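Local coordinates for Lpg2148(MvcA) (Legionella pneumophila subsp. pneumophila str. Philadelphia 1, PDB 6K11), which probably acts as a deamidase-type effector that removes ubiquitin from the host conjugating enzyme UBE2N, and so regulates its activity, at residues 19-27 and 343-353. Residues are numbered along the deposited sequence; the frame is centred on the assembly and turned at random.
Sequences YGVMMTGVP and LQETQEFIDTH
The amide nitrogen of Gln347 works in two directions: NE2 donates to Tyr19 OH at 3.2 Å across the contact, and to Asp351 OD1 at 2.9 Å one turn further along its own helix. The bond to the phenol is nearly straight (163°) and lies in the amide plane. Ring and amide planes stand 67° apart, the two side chains crossing roughly at right angles. Beside this bond, Ile350 lies over one face of Tyr19 in a CH-pi contact, with CG2 3.6 Å from the ring centroid, while its CD1 covers the CG and CD2 side.

Met22 reaches His353, just past the helix. Its chain runs extended as far as SD and then bends (chi3 82°), which sets CE over a face of His353, 3.5 Å from the ring centroid. The imidazole is held at its edge, where ND1 donates to Phe349 O, nearly in the ring plane, at 2.9 Å; Thr352 OG1 meets the same oxygen from the opposite face of the carbonyl plane, so two donors grip it. Phe349 is in turn sandwiched, His353 CE1 over one face and Gly25 O over the other; Gly25 CA comes within 3.7 Å of its CE2. Toward the start of 343-353, a water donates both to Met23 O and to Thr346 OG1, a hydroxyl also bonded to Asn342 O.

The turn joining helices 4-19 and 28-39, with its 3-10 segment 21-24, thus packs against the C-terminal end of helix 336-351. Leu81 of helix 71-83 touches Met23 and Thr346, and helix 358-381 also packs here, with Tyr365 OH bonding Val26 O and Asn364 and Arg368 touching His353.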
# COMPACT_ATOMS: atom_id res chain seq x y z
N TYR A 19 -18.69 3.19 12.46
CA TYR A 19 -19.02 4.12 11.38
C TYR A 19 -18.26 3.92 10.08
O TYR A 19 -18.59 4.62 9.10
CB TYR A 19 -18.80 5.57 11.85
CG TYR A 19 -19.64 5.93 13.06
CD1 TYR A 19 -21.02 5.79 13.04
CD2 TYR A 19 -19.03 6.40 14.22
CE1 TYR A 19 -21.79 6.12 14.15
CE2 TYR A 19 -19.79 6.72 15.34
CZ TYR A 19 -21.15 6.60 15.30
OH TYR A 19 -21.88 6.95 16.42
N GLY A 20 -17.27 3.03 10.03
CA GLY A 20 -16.56 2.70 8.79
C GLY A 20 -16.13 3.86 7.91
O GLY A 20 -15.31 4.70 8.31
N VAL A 21 -16.68 3.90 6.69
CA VAL A 21 -16.27 4.88 5.69
C VAL A 21 -16.52 6.32 6.14
O VAL A 21 -15.85 7.24 5.65
CB VAL A 21 -16.99 4.58 4.35
CG1 VAL A 21 -18.50 4.81 4.47
CG2 VAL A 21 -16.40 5.41 3.21
N MET A 22 -17.46 6.54 7.06
CA MET A 22 -17.77 7.90 7.50
C MET A 22 -16.58 8.55 8.21
O MET A 22 -16.53 9.78 8.33
CB MET A 22 -18.99 7.92 8.43
CG MET A 22 -20.30 7.42 7.83
SD MET A 22 -21.69 7.42 8.95
CE MET A 22 -22.23 9.18 8.84
N MET A 23 -15.61 7.75 8.68
CA MET A 23 -14.50 8.30 9.46
C MET A 23 -13.59 9.23 8.65
O MET A 23 -12.83 9.99 9.26
CB MET A 23 -13.68 7.16 10.07
CG MET A 23 -14.50 6.31 11.04
SD MET A 23 -14.89 7.29 12.52
CE MET A 23 -13.19 7.50 13.08
N THR A 24 -13.62 9.18 7.31
CA THR A 24 -12.85 10.13 6.50
C THR A 24 -13.31 11.57 6.70
O THR A 24 -12.52 12.50 6.47
CB THR A 24 -12.97 9.81 5.01
OG1 THR A 24 -14.32 10.09 4.58
CG2 THR A 24 -12.64 8.36 4.74
N GLY A 25 -14.56 11.79 7.11
CA GLY A 25 -15.11 13.12 7.24
C GLY A 25 -15.51 13.80 5.95
O GLY A 25 -15.91 14.97 5.98
N VAL A 26 -15.45 13.12 4.82
CA VAL A 26 -15.78 13.75 3.53
C VAL A 26 -17.29 13.79 3.37
O VAL A 26 -17.94 12.74 3.51
CB VAL A 26 -15.12 13.00 2.38
CG1 VAL A 26 -15.53 13.60 1.02
CG2 VAL A 26 -13.61 13.03 2.52
N PRO A 27 -17.90 14.94 3.07
CA PRO A 27 -19.36 14.95 2.88
C PRO A 27 -19.74 14.01 1.75
O PRO A 27 -19.00 13.86 0.78
CB PRO A 27 -19.67 16.42 2.55
CG PRO A 27 -18.48 17.21 3.15
CD PRO A 27 -17.30 16.28 2.91
N LEU A 343 -11.26 13.71 16.73
CA LEU A 343 -12.23 12.62 16.79
C LEU A 343 -13.62 13.14 17.16
O LEU A 343 -14.63 12.68 16.61
CB LEU A 343 -11.75 11.56 17.78
CG LEU A 343 -10.57 10.71 17.28
CD1 LEU A 343 -9.79 10.14 18.47
CD2 LEU A 343 -11.05 9.57 16.34
N GLN A 344 -13.70 14.09 18.09
CA GLN A 344 -15.00 14.64 18.44
C GLN A 344 -15.61 15.43 17.29
O GLN A 344 -16.83 15.41 17.10
CB GLN A 344 -14.90 15.52 19.70
CG GLN A 344 -16.27 15.99 20.21
CD GLN A 344 -17.35 14.88 20.18
OE1 GLN A 344 -17.14 13.75 20.65
NE2 GLN A 344 -18.52 15.22 19.62
N GLU A 345 -14.79 16.15 16.52
CA GLU A 345 -15.33 16.85 15.35
C GLU A 345 -15.80 15.88 14.29
O GLU A 345 -16.80 16.13 13.61
CB GLU A 345 -14.29 17.80 14.77
CG GLU A 345 -14.13 19.08 15.59
CD GLU A 345 -12.86 19.84 15.27
OE1 GLU A 345 -12.05 19.36 14.43
OE2 GLU A 345 -12.66 20.91 15.88
N THR A 346 -15.13 14.74 14.14
CA THR A 346 -15.64 13.71 13.23
C THR A 346 -16.96 13.15 13.75
O THR A 346 -17.89 12.93 12.97
CB THR A 346 -14.58 12.63 13.08
OG1 THR A 346 -13.40 13.24 12.57
CG2 THR A 346 -15.05 11.54 12.12
N GLN A 347 -17.06 12.93 15.07
CA GLN A 347 -18.30 12.44 15.65
C GLN A 347 -19.46 13.40 15.42
O GLN A 347 -20.59 12.97 15.17
CB GLN A 347 -18.11 12.17 17.15
CG GLN A 347 -19.35 11.61 17.86
CD GLN A 347 -19.64 10.16 17.46
OE1 GLN A 347 -18.85 9.27 17.74
NE2 GLN A 347 -20.78 9.94 16.81
N GLU A 348 -19.20 14.71 15.51
CA GLU A 348 -20.23 15.71 15.24
C GLU A 348 -20.69 15.67 13.78
O GLU A 348 -21.89 15.82 13.49
CB GLU A 348 -19.71 17.11 15.62
CG GLU A 348 -19.39 17.25 17.12
CD GLU A 348 -18.73 18.59 17.51
OE1 GLU A 348 -18.90 19.59 16.77
OE2 GLU A 348 -18.06 18.63 18.56
N PHE A 349 -19.75 15.47 12.85
CA PHE A 349 -20.12 15.29 11.45
C PHE A 349 -21.01 14.06 11.27
O PHE A 349 -22.03 14.11 10.57
CB PHE A 349 -18.84 15.17 10.61
CG PHE A 349 -19.03 14.57 9.23
CD1 PHE A 349 -19.54 15.33 8.19
CD2 PHE A 349 -18.64 13.25 8.97
CE1 PHE A 349 -19.70 14.78 6.92
CE2 PHE A 349 -18.77 12.71 7.71
CZ PHE A 349 -19.31 13.47 6.68
N ILE A 350 -20.65 12.95 11.92
CA ILE A 350 -21.46 11.73 11.85
C ILE A 350 -22.83 11.95 12.47
O ILE A 350 -23.85 11.52 11.91
CB ILE A 350 -20.72 10.56 12.54
CG1 ILE A 350 -19.54 10.10 11.67
CG2 ILE A 350 -21.68 9.41 12.86
CD1 ILE A 350 -18.38 9.46 12.48
N ASP A 351 -22.88 12.63 13.63
CA ASP A 351 -24.14 12.83 14.35
C ASP A 351 -25.17 13.57 13.50
O ASP A 351 -26.38 13.41 13.72
CB ASP A 351 -23.92 13.65 15.64
CG ASP A 351 -23.19 12.88 16.74
OD1 ASP A 351 -23.18 11.63 16.75
OD2 ASP A 351 -22.61 13.58 17.62
N THR A 352 -24.72 14.39 12.55
CA THR A 352 -25.67 15.14 11.73
C THR A 352 -26.38 14.27 10.69
O THR A 352 -27.36 14.72 10.10
CB THR A 352 -25.01 16.33 11.01
OG1 THR A 352 -24.10 15.88 9.98
CG2 THR A 352 -24.27 17.25 11.99
N HIS A 353 -25.90 13.03 10.45
CA HIS A 353 -26.54 12.19 9.44
C HIS A 353 -27.79 11.53 10.04
O HIS A 353 -27.72 10.98 11.15
CB HIS A 353 -25.58 11.12 8.94
CG HIS A 353 -24.47 11.67 8.09
ND1 HIS A 353 -23.41 12.38 8.62
CD2 HIS A 353 -24.26 11.63 6.76
CE1 HIS A 353 -22.60 12.76 7.65
NE2 HIS A 353 -23.09 12.31 6.50
O HOH W 1 -12.62 12.77 9.96